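PDB 3KL7: putative metal-dependent hydrolase from Parabacteroides distasonis ATCC 8503, which carries two zinc ions in a metallo-beta-lactamase-type fold and probably acts as a hydrolase. Local coordinates for residues Y121-V127 / N146-F152; D165-K170 / K195-F200; T24-L30 / F152-V157. One frame throughout, in Å; residues are numbered along the deposited sequence.

Contact 1: residues Y121-V127 / N146-F152. With GOL (glycerol), chain G.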
loop_
_atom_site.group_PDB
_atom_site.type_symbol
_atom_site.label_atom_id
_atom_site.label_comp_id
_atom_site.label_asym_id
_atom_site.label_seq_id
_atom_site.Cartn_x
_atom_site.Cartn_y
_atom_site.Cartn_z
ATOM N N TYR A 121 8.605 16.141 -0.407
ATOM C CA TYR A 121 9.084 15.162 -1.392
ATOM C C TYR A 121 8.071 14.051 -1.680
ATOM O O TYR A 121 8.346 13.152 -2.477
ATOM C CB TYR A 121 10.420 14.542 -0.931
ATOM C CG TYR A 121 10.368 13.843 0.405
ATOM C CD1 TYR A 121 9.911 12.527 0.508
ATOM C CD2 TYR A 121 10.801 14.484 1.570
ATOM C CE1 TYR A 121 9.862 11.859 1.764
ATOM C CE2 TYR A 121 10.760 13.829 2.831
ATOM C CZ TYR A 121 10.288 12.519 2.912
ATOM O OH TYR A 121 10.238 11.867 4.141
HETATM N N MSE A 122 6.905 14.105 -1.042
HETATM C CA MSE A 122 5.917 13.040 -1.208
HETATM C C MSE A 122 4.528 13.501 -0.859
HETATM O O MSE A 122 4.207 13.686 0.325
HETATM C CB MSE A 122 6.269 11.834 -0.340
HETATM C CG MSE A 122 5.288 10.675 -0.515
HETATM SE SE MSE A 122 5.645 9.200 0.603
HETATM C CE MSE A 122 5.041 9.950 2.253
ATOM N N LYS A 123 3.689 13.677 -1.892
ATOM C CA LYS A 123 2.300 14.047 -1.695
ATOM C C LYS A 123 1.548 12.802 -1.357
ATOM O O LYS A 123 1.812 11.748 -1.927
ATOM C CB LYS A 123 1.720 14.696 -2.971
ATOM C CG LYS A 123 0.222 14.988 -2.899
ATOM C CD LYS A 123 -0.264 15.807 -4.101
ATOM C CE LYS A 123 -0.354 14.946 -5.364
ATOM N NZ LYS A 123 -1.058 15.637 -6.473
ATOM N N ILE A 124 0.620 12.905 -0.406
ATOM C CA ILE A 124 -0.218 11.764 -0.022
ATOM C C ILE A 124 -1.673 12.085 -0.261
ATOM O O ILE A 124 -2.148 13.149 0.109
ATOM C CB ILE A 124 -0.081 11.401 1.499
ATOM C CG1 ILE A 124 1.376 11.330 1.934
ATOM C CG2 ILE A 124 -0.747 10.094 1.781
ATOM C CD1 ILE A 124 1.546 11.117 3.465
ATOM N N GLU A 125 -2.388 11.147 -0.867
ATOM C CA GLU A 125 -3.832 11.225 -0.938
ATOM C C GLU A 125 -4.408 9.964 -0.326
ATOM O O GLU A 125 -3.972 8.874 -0.638
ATOM C CB GLU A 125 -4.291 11.397 -2.409
ATOM C CG GLU A 125 -3.614 12.583 -3.105
ATOM C CD GLU A 125 -3.764 12.564 -4.607
ATOM O OE1 GLU A 125 -4.840 12.978 -5.104
ATOM O OE2 GLU A 125 -2.785 12.154 -5.298
ATOM N N ALA A 126 -5.371 10.122 0.569
ATOM C CA ALA A 126 -6.052 8.988 1.157
ATOM C C ALA A 126 -7.333 8.685 0.373
ATOM O O ALA A 126 -8.178 9.574 0.128
ATOM C CB ALA A 126 -6.379 9.248 2.664
ATOM N N VAL A 127 -7.473 7.435 -0.016
ATOM C CA VAL A 127 -8.590 7.007 -0.810
ATOM C C VAL A 127 -9.280 5.835 -0.081
ATOM O O VAL A 127 -8.710 5.261 0.837
ATOM C CB VAL A 127 -8.129 6.592 -2.235
ATOM C CG1 VAL A 127 -7.668 7.848 -3.044
ATOM C CG2 VAL A 127 -7.008 5.547 -2.159
ATOM N N ASN A 146 -7.982 3.337 4.934
ATOM C CA ASN A 146 -7.406 4.100 3.818
ATOM C C ASN A 146 -6.616 3.255 2.893
ATOM O O ASN A 146 -5.899 2.348 3.311
ATOM C CB ASN A 146 -6.431 5.177 4.345
ATOM C CG ASN A 146 -7.117 6.283 5.093
ATOM O OD1 ASN A 146 -8.297 6.605 4.844
ATOM N ND2 ASN A 146 -6.390 6.887 6.017
ATOM N N GLY A 147 -6.729 3.554 1.620
ATOM C CA GLY A 147 -5.640 3.297 0.684
ATOM C C GLY A 147 -4.909 4.640 0.554
ATOM O O GLY A 147 -5.439 5.656 1.005
ATOM N N TYR A 148 -3.701 4.637 -0.048
ATOM C CA TYR A 148 -2.903 5.878 -0.256
ATOM C C TYR A 148 -2.353 5.972 -1.661
ATOM O O TYR A 148 -1.953 4.990 -2.226
ATOM C CB TYR A 148 -1.716 5.941 0.720
ATOM C CG TYR A 148 -2.137 5.937 2.131
ATOM C CD1 TYR A 148 -2.808 7.028 2.673
ATOM C CD2 TYR A 148 -1.903 4.835 2.943
ATOM C CE1 TYR A 148 -3.218 7.022 3.983
ATOM C CE2 TYR A 148 -2.311 4.822 4.239
ATOM C CZ TYR A 148 -2.976 5.922 4.765
ATOM O OH TYR A 148 -3.399 5.908 6.079
ATOM N N ILE A 149 -2.352 7.185 -2.218
ATOM C CA ILE A 149 -1.631 7.464 -3.441
ATOM C C ILE A 149 -0.469 8.350 -3.031
ATOM O O ILE A 149 -0.670 9.422 -2.448
ATOM C CB ILE A 149 -2.501 8.225 -4.501
ATOM C CG1 ILE A 149 -3.840 7.539 -4.723
ATOM C CG2 ILE A 149 -1.756 8.349 -5.821
ATOM C CD1 ILE A 149 -4.766 8.329 -5.661
ATOM N N LEU A 150 0.736 7.887 -3.325
ATOM C CA LEU A 150 1.948 8.574 -2.979
ATOM C C LEU A 150 2.559 9.074 -4.229
ATOM O O LEU A 150 2.788 8.298 -5.161
ATOM C CB LEU A 150 2.910 7.606 -2.298
ATOM C CG LEU A 150 2.299 6.887 -1.117
ATOM C CD1 LEU A 150 3.282 5.873 -0.545
ATOM C CD2 LEU A 150 1.882 7.915 -0.075
ATOM N N THR A 151 2.826 10.368 -4.286
ATOM C CA THR A 151 3.385 10.967 -5.480
ATOM C C THR A 151 4.810 11.469 -5.205
ATOM O O THR A 151 5.024 12.261 -4.312
ATOM C CB THR A 151 2.496 12.130 -5.996
ATOM O OG1 THR A 151 1.136 11.656 -6.184
ATOM C CG2 THR A 151 3.050 12.688 -7.329
ATOM N N PHE A 152 5.778 10.946 -5.971
ATOM C CA PHE A 152 7.162 11.388 -5.910
ATOM C C PHE A 152 7.525 11.993 -7.283
ATOM O O PHE A 152 7.618 11.271 -8.262
ATOM C CB PHE A 152 8.096 10.203 -5.652
ATOM C CG PHE A 152 7.673 9.307 -4.512
ATOM C CD1 PHE A 152 6.780 8.256 -4.726
ATOM C CD2 PHE A 152 8.186 9.492 -3.242
ATOM C CE1 PHE A 152 6.407 7.412 -3.672
ATOM C CE2 PHE A 152 7.805 8.659 -2.179
ATOM C CZ PHE A 152 6.928 7.619 -2.396
HETATM C C1 GOL G . 7.873 15.901 -5.115
HETATM O O1 GOL G . 8.672 14.753 -4.778
HETATM C C2 GOL G . 6.451 15.728 -4.568
HETATM O O2 GOL G . 5.734 14.803 -5.361
HETATM C C3 GOL G . 5.719 17.078 -4.541
HETATM O O3 GOL G . 4.410 16.929 -4.028
HETATM O O HOH W 1 -0.463 11.587 -4.103
#
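Met122, built as selenomethionine, runs alongside the ring of Phe152 in a Met-aromatic contact. The two side chains point the same way, and SE meets the ring obliquely, 3.6 Å from Phe152 CE2. The strands they adjoin or belong to, 123-128 and 146-152, are antiparallel neighbours in the C-terminal mixed sheet of the metallo-beta-lactamase αββα sandwich. Paired backbone bonds at Lys123/Thr151, Glu125/Ile149 and Val127/Gly147 hold the register.

Ile124, Ala126, Tyr148 and Leu150 share one face of this pair, where Tyr148 and Leu150 meet strands 68-71 and 39-44 of the other sheet. With chi1 at -48°, Ile124 turns CG2 to the side of Tyr148 and Leu150, 3.8 Å from Tyr148 CD1 and close to Leu150 CD2. The Tyr148 hydroxyl accepts a nearly straight bond from Asn146 ND2 (3.1 Å, 168°), with ND2 also bonded to Leu110 O and the hydroxyl to Ile71 O, so ND2 and the hydroxyl are both satisfied.

The other face is more polar. One water joins Glu125 OE2 (2.7 Å), Ile149 O and Thr151 OG1 (2.6 Å), and Arg156 adds a salt bridge to the same carboxylate oxygen. Farther along, Gly147, with no side chain, lets Val127 CG2 rest on its backbone, 3.5 Å from Gly147 O. At the opposite end a glycerol, probably from the crystallisation liquor, links the two segments: its O2 donates to Thr151 O at 2.8 Å and its O1, weakly, to Tyr121 O.

Contact 2: residues D165-K170 / K195-F200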
loop_
_atom_site.group_PDB
_atom_site.type_symbol
_atom_site.label_atom_id
_atom_site.label_comp_id
_atom_site.label_asym_id
_atom_site.label_seq_id
_atom_site.Cartn_x
_atom_site.Cartn_y
_atom_site.Cartn_z
ATOM N N ASP A 165 -12.963 -4.788 -5.143
ATOM C CA ASP A 165 -12.982 -3.994 -6.382
ATOM C C ASP A 165 -14.043 -2.916 -6.301
ATOM O O ASP A 165 -15.072 -2.978 -6.978
ATOM C CB ASP A 165 -13.214 -4.890 -7.606
ATOM C CG ASP A 165 -14.463 -5.776 -7.466
ATOM O OD1 ASP A 165 -14.696 -6.307 -6.362
ATOM O OD2 ASP A 165 -15.198 -5.940 -8.468
ATOM N N ILE A 166 -13.779 -1.910 -5.486
ATOM C CA ILE A 166 -14.765 -0.876 -5.201
ATOM C C ILE A 166 -14.902 0.089 -6.378
ATOM O O ILE A 166 -13.952 0.257 -7.154
ATOM C CB ILE A 166 -14.407 -0.112 -3.908
ATOM C CG1 ILE A 166 -13.007 0.557 -4.017
ATOM C CG2 ILE A 166 -14.455 -1.041 -2.734
ATOM C CD1 ILE A 166 -12.715 1.531 -2.891
ATOM N N PRO A 167 -16.098 0.730 -6.522
ATOM C CA PRO A 167 -16.380 1.613 -7.673
ATOM C C PRO A 167 -15.537 2.881 -7.709
ATOM O O PRO A 167 -15.395 3.494 -8.772
ATOM C CB PRO A 167 -17.882 1.962 -7.506
ATOM C CG PRO A 167 -18.166 1.777 -6.090
ATOM C CD PRO A 167 -17.254 0.649 -5.606
ATOM N N GLU A 168 -14.990 3.273 -6.564
ATOM C CA GLU A 168 -14.146 4.445 -6.489
ATOM C C GLU A 168 -12.803 4.240 -7.192
ATOM O O GLU A 168 -12.069 5.188 -7.413
ATOM C CB GLU A 168 -13.890 4.851 -5.028
ATOM C CG GLU A 168 -15.048 5.571 -4.363
ATOM C CD GLU A 168 -15.935 4.647 -3.549
ATOM O OE1 GLU A 168 -15.993 3.423 -3.845
ATOM O OE2 GLU A 168 -16.581 5.151 -2.606
HETATM N N MSE A 169 -12.475 3.015 -7.532
HETATM C CA MSE A 169 -11.244 2.792 -8.251
HETATM C C MSE A 169 -11.297 3.400 -9.656
HETATM O O MSE A 169 -10.282 3.748 -10.207
HETATM C CB MSE A 169 -10.877 1.317 -8.273
HETATM C CG MSE A 169 -10.074 0.919 -7.060
HETATM SE SE MSE A 169 -9.871 -0.885 -6.962
HETATM C CE MSE A 169 -9.023 -1.057 -5.223
ATOM N N LYS A 170 -12.512 3.560 -10.208
ATOM C CA LYS A 170 -12.680 4.264 -11.504
ATOM C C LYS A 170 -12.158 5.703 -11.416
ATOM O O LYS A 170 -11.809 6.291 -12.415
ATOM C CB LYS A 170 -14.157 4.267 -11.948
ATOM C CG LYS A 170 -14.656 2.905 -12.510
ATOM C CD LYS A 170 -16.183 2.973 -12.955
ATOM C CE LYS A 170 -17.152 2.975 -11.725
ATOM N NZ LYS A 170 -18.577 3.409 -12.095
ATOM N N LYS A 195 -10.510 -7.130 -12.551
ATOM C CA LYS A 195 -11.554 -6.144 -12.749
ATOM C C LYS A 195 -11.134 -4.792 -12.129
ATOM O O LYS A 195 -11.264 -3.752 -12.758
ATOM C CB LYS A 195 -12.872 -6.665 -12.151
ATOM C CG LYS A 195 -14.012 -5.675 -12.174
ATOM C CD LYS A 195 -15.399 -6.374 -11.955
ATOM C CE LYS A 195 -16.540 -5.309 -11.707
ATOM N NZ LYS A 195 -16.244 -4.372 -10.515
ATOM N N ALA A 196 -10.597 -4.830 -10.913
ATOM C CA ALA A 196 -10.080 -3.622 -10.257
ATOM C C ALA A 196 -8.984 -2.955 -11.108
ATOM O O ALA A 196 -9.054 -1.765 -11.400
ATOM C CB ALA A 196 -9.541 -3.963 -8.850
ATOM N N ALA A 197 -7.975 -3.735 -11.500
ATOM C CA ALA A 197 -6.903 -3.237 -12.337
ATOM C C ALA A 197 -7.432 -2.542 -13.623
ATOM O O ALA A 197 -6.934 -1.440 -14.009
ATOM C CB ALA A 197 -5.966 -4.361 -12.701
ATOM N N ARG A 198 -8.427 -3.172 -14.288
ATOM C CA ARG A 198 -8.965 -2.628 -15.548
ATOM C C ARG A 198 -9.760 -1.327 -15.324
ATOM O O ARG A 198 -9.962 -0.546 -16.249
ATOM C CB ARG A 198 -9.821 -3.676 -16.279
ATOM C CG ARG A 198 -8.990 -4.802 -16.925
ATOM C CD ARG A 198 -9.828 -5.709 -17.859
ATOM N NE ARG A 198 -9.051 -6.864 -18.318
ATOM C CZ ARG A 198 -8.400 -6.921 -19.471
ATOM N NH1 ARG A 198 -8.441 -5.895 -20.317
ATOM N NH2 ARG A 198 -7.717 -8.006 -19.782
HETATM N N MSE A 199 -10.192 -1.092 -14.102
HETATM C CA MSE A 199 -10.939 0.118 -13.811
HETATM C C MSE A 199 -10.067 1.406 -13.902
HETATM O O MSE A 199 -10.584 2.480 -14.173
HETATM C CB MSE A 199 -11.585 0.021 -12.430
HETATM C CG MSE A 199 -12.891 -0.795 -12.406
HETATM SE SE MSE A 199 -13.790 -0.562 -10.691
HETATM C CE MSE A 199 -12.773 -1.777 -9.621
ATOM N N PHE A 200 -8.758 1.281 -13.655
ATOM C CA PHE A 200 -7.871 2.456 -13.681
ATOM C C PHE A 200 -6.524 2.279 -14.436
ATOM O O PHE A 200 -5.735 3.225 -14.533
ATOM C CB PHE A 200 -7.642 2.996 -12.245
ATOM C CG PHE A 200 -6.821 2.091 -11.354
ATOM C CD1 PHE A 200 -7.380 0.936 -10.797
ATOM C CD2 PHE A 200 -5.513 2.418 -11.033
ATOM C CE1 PHE A 200 -6.632 0.107 -9.964
ATOM C CE2 PHE A 200 -4.753 1.584 -10.180
ATOM C CZ PHE A 200 -5.325 0.434 -9.647
HETATM O O HOH W 2 -17.475 -1.950 -8.501
HETATM O O HOH W 3 -9.956 5.561 -13.956
#
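Asp165 OD2 takes a 2.8 Å salt-bridge hydrogen bond from Lys195 NZ, which comes in on the anti side of the carboxylate and 27° out of its plane. It ties the loop with the 3-10 segment 167-170 to helix 190-200, the helix of a beta-alpha-beta crossover that links the parallel neighbouring strands 177-181 and 204-208. The lysine chain stays extended until its last torsion, then folds at chi4 (-57°), which turns NZ back to the carboxylate. A water bonded to Asp165 O also lies near NZ, as a weak partner.

Next to this salt bridge the contact is apolar, and two selenomethionines carry much of it. Met199 bends at chi3 (-80°), so that its CE tucks in against the loop, 3.4 Å from Ile166 O and 3.7 Å from Asp165 CB. Ile166 O accepts the backbone bond of Met169 N at the start of the 3-10 segment; the methyl only packs against it. Met169 crosses Met199 obliquely from the loop side; its SE rests on Ala196 CB at 3.6 Å, and both Met169 and Ala196 touch Leu180 of strand 177-181. The bridging zinc ligand Asp162 stands a few residues upstream, its side chain about 10 Å from that of Met169. On the outer side Lys170 CG packs beside Met199 SE, at 4.0 Å. At the C-terminal end of the contact, Phe200 CB presses against Met169 O at 3.4 Å.

Contact 3: residues T24-L30 / F152-V157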
loop_
_atom_site.group_PDB
_atom_site.type_symbol
_atom_site.label_atom_id
_atom_site.label_comp_id
_atom_site.label_asym_id
_atom_site.label_seq_id
_atom_site.Cartn_x
_atom_site.Cartn_y
_atom_site.Cartn_z
ATOM N N THR A 24 12.021 8.893 -11.750
ATOM C CA THR A 24 10.975 9.946 -11.854
ATOM C C THR A 24 11.349 10.893 -13.011
ATOM O O THR A 24 12.379 10.709 -13.631
ATOM C CB THR A 24 10.872 10.749 -10.565
ATOM O OG1 THR A 24 12.026 11.585 -10.435
ATOM C CG2 THR A 24 10.760 9.818 -9.332
ATOM N N LYS A 25 10.517 11.907 -13.295
ATOM C CA LYS A 25 10.769 12.764 -14.484
ATOM C C LYS A 25 12.067 13.565 -14.403
ATOM O O LYS A 25 12.665 13.873 -15.430
ATOM C CB LYS A 25 9.571 13.705 -14.812
ATOM C CG LYS A 25 8.840 14.247 -13.618
ATOM C CD LYS A 25 7.948 15.452 -13.965
ATOM C CE LYS A 25 7.225 15.993 -12.696
ATOM N NZ LYS A 25 6.482 17.218 -12.950
ATOM N N SER A 26 12.513 13.899 -13.195
ATOM C CA SER A 26 13.722 14.710 -13.055
ATOM C C SER A 26 14.980 13.842 -12.902
ATOM O O SER A 26 16.069 14.355 -12.804
ATOM C CB SER A 26 13.596 15.683 -11.884
ATOM O OG SER A 26 13.695 15.009 -10.637
ATOM N N GLY A 27 14.798 12.526 -12.876
ATOM C CA GLY A 27 15.902 11.599 -12.809
ATOM C C GLY A 27 16.113 10.992 -11.437
ATOM O O GLY A 27 17.054 10.244 -11.233
ATOM N N LYS A 28 15.241 11.301 -10.496
ATOM C CA LYS A 28 15.406 10.800 -9.163
ATOM C C LYS A 28 14.914 9.335 -9.069
ATOM O O LYS A 28 14.085 8.892 -9.863
ATOM C CB LYS A 28 14.717 11.728 -8.140
ATOM C CG LYS A 28 15.499 13.081 -7.915
ATOM C CD LYS A 28 14.943 13.903 -6.762
ATOM C CE LYS A 28 15.980 14.959 -6.249
ATOM N N GLU A 29 15.460 8.593 -8.111
ATOM C CA GLU A 29 15.189 7.178 -8.013
ATOM C C GLU A 29 14.259 6.822 -6.842
ATOM O O GLU A 29 14.485 7.241 -5.693
ATOM C CB GLU A 29 16.502 6.401 -7.882
ATOM C CG GLU A 29 16.357 4.914 -8.165
ATOM C CD GLU A 29 17.585 4.119 -7.784
ATOM O OE1 GLU A 29 17.906 4.057 -6.575
ATOM O OE2 GLU A 29 18.230 3.545 -8.694
ATOM N N LEU A 30 13.213 6.049 -7.146
ATOM C CA LEU A 30 12.361 5.419 -6.102
ATOM C C LEU A 30 12.571 3.913 -6.134
ATOM O O LEU A 30 12.366 3.286 -7.171
ATOM C CB LEU A 30 10.885 5.697 -6.354
ATOM C CG LEU A 30 9.929 4.824 -5.501
ATOM C CD1 LEU A 30 9.907 5.327 -4.027
ATOM C CD2 LEU A 30 8.505 4.813 -6.097
ATOM N N PHE A 152 5.778 10.946 -5.971
ATOM C CA PHE A 152 7.162 11.388 -5.910
ATOM C C PHE A 152 7.525 11.993 -7.283
ATOM O O PHE A 152 7.618 11.271 -8.262
ATOM C CB PHE A 152 8.096 10.203 -5.652
ATOM C CG PHE A 152 7.673 9.307 -4.512
ATOM C CD1 PHE A 152 6.780 8.256 -4.726
ATOM C CD2 PHE A 152 8.186 9.492 -3.242
ATOM C CE1 PHE A 152 6.407 7.412 -3.672
ATOM C CE2 PHE A 152 7.805 8.659 -2.179
ATOM C CZ PHE A 152 6.928 7.619 -2.396
ATOM N N ASP A 153 7.695 13.311 -7.349
ATOM C CA ASP A 153 8.165 13.961 -8.577
ATOM C C ASP A 153 7.403 13.408 -9.815
ATOM O O ASP A 153 8.001 13.042 -10.813
ATOM C CB ASP A 153 9.687 13.724 -8.712
ATOM C CG ASP A 153 10.316 14.497 -9.856
ATOM O OD1 ASP A 153 9.785 15.560 -10.248
ATOM O OD2 ASP A 153 11.371 14.044 -10.353
ATOM N N GLY A 154 6.077 13.331 -9.712
ATOM C CA GLY A 154 5.237 12.888 -10.837
ATOM C C GLY A 154 4.945 11.383 -10.876
ATOM O O GLY A 154 4.024 10.953 -11.557
ATOM N N LEU A 155 5.735 10.583 -10.159
ATOM C CA LEU A 155 5.526 9.136 -10.135
ATOM C C LEU A 155 4.490 8.820 -9.080
ATOM O O LEU A 155 4.716 9.079 -7.909
ATOM C CB LEU A 155 6.838 8.417 -9.808
ATOM C CG LEU A 155 6.814 6.903 -9.898
ATOM C CD1 LEU A 155 6.820 6.488 -11.321
ATOM C CD2 LEU A 155 8.013 6.332 -9.185
ATOM N N ARG A 156 3.354 8.255 -9.504
ATOM C CA ARG A 156 2.226 7.972 -8.591
ATOM C C ARG A 156 2.118 6.499 -8.243
ATOM O O ARG A 156 1.969 5.663 -9.104
ATOM C CB ARG A 156 0.901 8.491 -9.191
ATOM C CG ARG A 156 0.850 10.046 -9.254
ATOM C CD ARG A 156 -0.227 10.614 -10.197
ATOM N NE ARG A 156 -1.605 10.188 -9.898
ATOM C CZ ARG A 156 -2.308 10.562 -8.821
ATOM N NH1 ARG A 156 -1.779 11.335 -7.897
ATOM N NH2 ARG A 156 -3.545 10.140 -8.669
ATOM N N VAL A 157 2.205 6.205 -6.961
ATOM C CA VAL A 157 2.184 4.824 -6.460
ATOM C C VAL A 157 0.938 4.672 -5.621
ATOM O O VAL A 157 0.773 5.374 -4.626
ATOM C CB VAL A 157 3.421 4.529 -5.579
ATOM C CG1 VAL A 157 3.405 3.081 -5.067
ATOM C CG2 VAL A 157 4.702 4.828 -6.346
HETATM O O HOH W 4 7.567 11.130 -12.720
#
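Two hairpin turns face each other here, a type I turn from Thr24 to Gly27 and a type I' turn from Phe152 to Leu155, with the CA atoms of Thr24 and Leu155 5.8 Å apart. Phe152 and Leu155 exchange backbone bonds in both directions around Asp153-Gly154, and Thr24 N bonds to Lys28 O across the other turn.

Asp153 joins them. With CG swung anti to the backbone N (chi1 -173°), its carboxylate enters the type I turn, and OD2 receives three bonds: from Thr24 OG1 (2.5 Å) on the anti side, from Ser26 N (3.1 Å) on the syn side, and from Ser26 OG (2.5 Å) above the carboxylate plane. Three bonds on this one oxygen probably hold the carboxylate in place, though the two hydroxyl distances are unusually short; the negative charge would tend to be stabilised. Lys25 runs along Asp153, with Lys25 CG 3.2 Å from Asp153 O of the backbone, while Lys25 NZ and Asp153 OD1 are too far apart for a salt bridge.

Beside the turns Leu30 reaches across. Its CD1 sits over the centre of the Phe152 ring in a CH-pi contact, 12° off the ring normal, and its CD2 packs tightly on Leu155 CD2 (3.5 Å) and against Val157 CG2 (3.8 Å). Strand 29-36 belongs to the N-terminal sheet and strand 155-159 to the C-terminal one, so the turns and the Leu30 cluster join the two sheets at one end of the αββα sandwich of the metallo-beta-lactamase superfamily.

From the N terminus the chain first turns through 24-30, which meets 152-157 only much later; contact 3 therefore closes the longest loop, with 121 residues between its segments. Contact 1 is nested inside that loop, closing an 18-residue loop between neighbouring strands of the C-terminal sheet, and shares Phe152 with contact 3. The two touch directly: Leu150 O probably bonds to Val157 N, and strand 155-159 continues the sheet beside 146-152. Contact 2 follows in series, closing a 24-residue loop between 165-170 and helix 190-200. Its centre lies about 17 Å from that of contact 1 and about 24 Å from that of contact 3. Together they join the two sheets, pair two strands within one of them, and fasten a helix beside it.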